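Local coordinates for protein 432aa long hypothetical deoxyribodipyrimidine photolyase (Sulfolobus tokodaii, PDB 2E0I) that probably repairs ultraviolet-damaged DNA by light-driven splitting of pyrimidine dimers, and carries a second FAD that may serve as a light-harvesting cofactor, at residues A[36-41]-A[76-81]. Sequence-based numbering, arbitrary orientation.
Sequences DPRQLI and FGEAEK. With FAD (flavin-adenine dinucleotide), chain F.
Phe-76, at the end of strand 73-76, meets Pro-37 and Ile-41 where two neighbouring parallel strands of the Rossmann-like photolyase domain run out into helices. Pro-37 CD lies over one face of the ring, offset toward the rim, whereas Ile-41 CD1 comes to its edge at CZ, 3.9 Å away. At Gly-77 the backbones draw close: its O receives a CA-H...O contact from Asp-36 CA at 3.3 Å, and its backbone angles, with phi positive, would press a CB against the preceding carbonyl O. Glu-78, the N-cap residue of helix 79-86, lays its carboxylate nearly parallel to the Arg-38 guanidinium (planes 9° apart), with CB over the same group; OE2 stands well out of the guanidinium plane, and the 3.6 Å to NH1 marks a long, purely electrostatic pairing. Ala-79 N gives a weak hydrogen bond to Asp-36 OD1. Glu-80 forms an end-on, two-bond salt bridge with Arg-38, NH1 to OE2 and NH2 to OE1, both at 2.9 Å, but the planes are 67° apart and both nitrogens sit above the carboxylate; Lys-109 also pairs with OE2. An alanine in place of Arg-38 would probably leave the like charges of Asp-36 and Glu-80 near each other without the cation they share. Asp-36 takes the adjoining edge of that cation, side-on through NE and NH2 and in its plane, its CG set anti to the backbone N (chi1 -169°), and also caps helix 37-40. The N-cap and the helix both line an FAD pocket: Asp-36 N donates to flavin O4 at 3.1 Å and Gln-39 NE2 to O2A. Asp-36 OD2 accepts from both Arg-38 N, at 2.7 Å, and Arg-38 NE.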
loop_
_atom_site.group_PDB
_atom_site.type_symbol
_atom_site.label_atom_id
_atom_site.label_comp_id
_atom_site.label_asym_id
_atom_site.label_seq_id
_atom_site.Cartn_x
_atom_site.Cartn_y
_atom_site.Cartn_z
ATOM N N ASP A 36 15.148 -10.264 -0.448
ATOM C CA ASP A 36 15.862 -9.609 -1.536
ATOM C C ASP A 36 16.501 -8.286 -1.123
ATOM O O ASP A 36 15.813 -7.336 -0.732
ATOM C CB ASP A 36 14.899 -9.402 -2.714
ATOM C CG ASP A 36 15.606 -8.959 -3.992
ATOM O OD1 ASP A 36 15.169 -9.385 -5.094
ATOM O OD2 ASP A 36 16.588 -8.180 -3.907
ATOM N N PRO A 37 17.839 -8.208 -1.211
ATOM C CA PRO A 37 18.581 -7.000 -0.846
ATOM C C PRO A 37 18.156 -5.736 -1.608
ATOM O O PRO A 37 18.387 -4.631 -1.136
ATOM C CB PRO A 37 20.040 -7.405 -1.112
ATOM C CG PRO A 37 19.917 -8.381 -2.213
ATOM C CD PRO A 37 18.759 -9.222 -1.756
ATOM N N ARG A 38 17.550 -5.907 -2.783
ATOM C CA ARG A 38 17.101 -4.764 -3.589
ATOM C C ARG A 38 15.880 -4.132 -2.954
ATOM O O ARG A 38 15.551 -2.986 -3.246
ATOM C CB ARG A 38 16.746 -5.200 -5.018
ATOM C CG ARG A 38 17.939 -5.719 -5.789
ATOM C CD ARG A 38 17.553 -6.324 -7.112
ATOM N NE ARG A 38 16.759 -7.526 -6.929
ATOM C CZ ARG A 38 16.338 -8.292 -7.924
ATOM N NH1 ARG A 38 16.644 -7.985 -9.172
ATOM N NH2 ARG A 38 15.596 -9.360 -7.670
ATOM N N GLN A 39 15.220 -4.893 -2.083
ATOM C CA GLN A 39 14.028 -4.436 -1.394
ATOM C C GLN A 39 14.298 -4.137 0.078
ATOM O O GLN A 39 13.713 -3.218 0.644
ATOM C CB GLN A 39 12.924 -5.495 -1.514
ATOM C CG GLN A 39 12.461 -5.733 -2.948
ATOM C CD GLN A 39 11.449 -6.864 -3.074
ATOM O OE1 GLN A 39 11.792 -8.042 -2.910
ATOM N NE2 GLN A 39 10.192 -6.509 -3.365
ATOM N N LEU A 40 15.191 -4.895 0.702
ATOM C CA LEU A 40 15.465 -4.695 2.119
ATOM C C LEU A 40 16.673 -3.844 2.506
ATOM O O LEU A 40 16.733 -3.335 3.633
ATOM C CB LEU A 40 15.571 -6.052 2.798
ATOM C CG LEU A 40 14.300 -6.909 2.742
ATOM C CD1 LEU A 40 14.612 -8.306 3.248
ATOM C CD2 LEU A 40 13.184 -6.268 3.580
ATOM N N ILE A 41 17.622 -3.693 1.584
ATOM C CA ILE A 41 18.834 -2.913 1.823
ATOM C C ILE A 41 19.024 -1.781 0.804
ATOM O O ILE A 41 19.133 -2.002 -0.413
ATOM C CB ILE A 41 20.072 -3.839 1.791
ATOM C CG1 ILE A 41 19.944 -4.899 2.892
ATOM C CG2 ILE A 41 21.348 -3.023 1.928
ATOM C CD1 ILE A 41 20.974 -6.003 2.824
ATOM N N PHE A 76 18.437 -15.766 0.984
ATOM C CA PHE A 76 18.789 -14.358 0.870
ATOM C C PHE A 76 19.476 -14.075 -0.451
ATOM O O PHE A 76 20.281 -14.882 -0.922
ATOM C CB PHE A 76 19.698 -13.943 2.033
ATOM C CG PHE A 76 20.086 -12.497 2.009
ATOM C CD1 PHE A 76 19.187 -11.513 2.417
ATOM C CD2 PHE A 76 21.338 -12.110 1.528
ATOM C CE1 PHE A 76 19.526 -10.160 2.347
ATOM C CE2 PHE A 76 21.689 -10.765 1.452
ATOM C CZ PHE A 76 20.778 -9.785 1.862
ATOM N N GLY A 77 19.152 -12.924 -1.041
ATOM C CA GLY A 77 19.743 -12.523 -2.308
ATOM C C GLY A 77 18.707 -12.077 -3.324
ATOM O O GLY A 77 17.518 -12.006 -3.022
ATOM N N GLU A 78 19.148 -11.756 -4.534
ATOM C CA GLU A 78 18.219 -11.351 -5.577
ATOM C C GLU A 78 17.492 -12.599 -6.067
ATOM O O GLU A 78 18.119 -13.597 -6.406
ATOM C CB GLU A 78 18.975 -10.677 -6.727
ATOM C CG GLU A 78 19.723 -9.406 -6.306
ATOM C CD GLU A 78 20.390 -8.690 -7.470
ATOM O OE1 GLU A 78 21.212 -7.783 -7.209
ATOM O OE2 GLU A 78 20.093 -9.026 -8.643
ATOM N N ALA A 79 16.166 -12.539 -6.090
ATOM C CA ALA A 79 15.341 -13.665 -6.513
ATOM C C ALA A 79 15.924 -14.521 -7.639
ATOM O O ALA A 79 16.127 -15.723 -7.459
ATOM C CB ALA A 79 13.971 -13.165 -6.912
ATOM N N GLU A 80 16.179 -13.915 -8.797
ATOM C CA GLU A 80 16.726 -14.661 -9.929
ATOM C C GLU A 80 18.025 -15.401 -9.586
ATOM O O GLU A 80 18.186 -16.572 -9.942
ATOM C CB GLU A 80 16.946 -13.735 -11.147
ATOM C CG GLU A 80 17.625 -12.400 -10.849
ATOM C CD GLU A 80 16.628 -11.331 -10.450
ATOM O OE1 GLU A 80 15.795 -11.602 -9.555
ATOM O OE2 GLU A 80 16.677 -10.221 -11.033
ATOM N N LYS A 81 18.944 -14.730 -8.897
ATOM C CA LYS A 81 20.200 -15.364 -8.521
ATOM C C LYS A 81 20.006 -16.486 -7.501
ATOM O O LYS A 81 20.711 -17.485 -7.544
ATOM C CB LYS A 81 21.176 -14.319 -7.982
ATOM C CG LYS A 81 21.611 -13.335 -9.040
ATOM C CD LYS A 81 22.466 -12.228 -8.475
ATOM C CE LYS A 81 22.734 -11.206 -9.566
ATOM N NZ LYS A 81 23.076 -9.855 -9.027
HETATM P PA FAD F . 8.905 -3.035 -3.602
HETATM O O1A FAD F . 7.981 -1.883 -3.503
HETATM O O2A FAD F . 9.753 -3.536 -2.500
HETATM O O5B FAD F . 10.057 -2.270 -4.430
HETATM C C5B FAD F . 11.109 -3.008 -5.061
HETATM C C4B FAD F . 12.016 -2.100 -5.897
HETATM O O4B FAD F . 11.193 -1.091 -6.515
HETATM C C3B FAD F . 13.016 -1.343 -5.022
HETATM O O3B FAD F . 14.139 -0.944 -5.814
HETATM C C2B FAD F . 12.188 -0.123 -4.620
HETATM O O2B FAD F . 13.065 0.946 -4.258
HETATM C C1B FAD F . 11.544 0.194 -5.970
HETATM N N9A FAD F . 10.354 1.068 -5.822
HETATM C C8A FAD F . 9.320 0.850 -5.012
HETATM N N7A FAD F . 8.409 1.808 -5.167
HETATM C C5A FAD F . 8.865 2.648 -6.089
HETATM C C6A FAD F . 8.362 3.799 -6.684
HETATM N N6A FAD F . 7.191 4.299 -6.302
HETATM N N1A FAD F . 9.087 4.416 -7.630
HETATM C C2A FAD F . 10.269 3.950 -7.995
HETATM N N3A FAD F . 10.777 2.859 -7.447
HETATM C C4A FAD F . 10.106 2.184 -6.502
HETATM N N1 FAD F . 8.975 -9.492 -1.121
HETATM C C2 FAD F . 9.933 -10.509 -1.211
HETATM O O2 FAD F . 9.696 -11.523 -1.865
HETATM N N3 FAD F . 11.178 -10.342 -0.592
HETATM C C4 FAD F . 11.466 -9.159 0.102
HETATM O O4 FAD F . 12.560 -9.021 0.649
HETATM C C4X FAD F . 10.518 -8.143 0.172
HETATM N N5 FAD F . 10.826 -6.931 0.806
HETATM C C5X FAD F . 9.880 -5.899 0.858
HETATM C C6 FAD F . 10.227 -4.670 1.410
HETATM C C7 FAD F . 9.329 -3.606 1.383
HETATM C C7M FAD F . 9.738 -2.263 1.993
HETATM C C8 FAD F . 8.076 -3.781 0.803
HETATM C C8M FAD F . 7.065 -2.633 0.755
HETATM C C9 FAD F . 7.727 -5.014 0.257
HETATM C C9A FAD F . 8.624 -6.078 0.283
HETATM N N10 FAD F . 8.303 -7.308 -0.314
HETATM C C10 FAD F . 9.275 -8.310 -0.432
HETATM C "C1'" FAD F . 6.962 -7.535 -0.903
HETATM C "C2'" FAD F . 6.829 -6.970 -2.317
HETATM O "O2'" FAD F . 5.698 -6.094 -2.376
HETATM C "C3'" FAD F . 6.680 -8.104 -3.337
HETATM O "O3'" FAD F . 7.870 -8.897 -3.345
HETATM C "C4'" FAD F . 6.429 -7.545 -4.739
HETATM O "O4'" FAD F . 6.081 -8.621 -5.615
HETATM C "C5'" FAD F . 7.673 -6.830 -5.274
HETATM O "O5'" FAD F . 7.324 -5.730 -6.117
HETATM P P FAD F . 7.182 -4.253 -5.491
HETATM O O1P FAD F . 7.061 -3.312 -6.627
HETATM O O2P FAD F . 6.126 -4.249 -4.454
HETATM O O3P FAD F . 8.632 -4.055 -4.820
#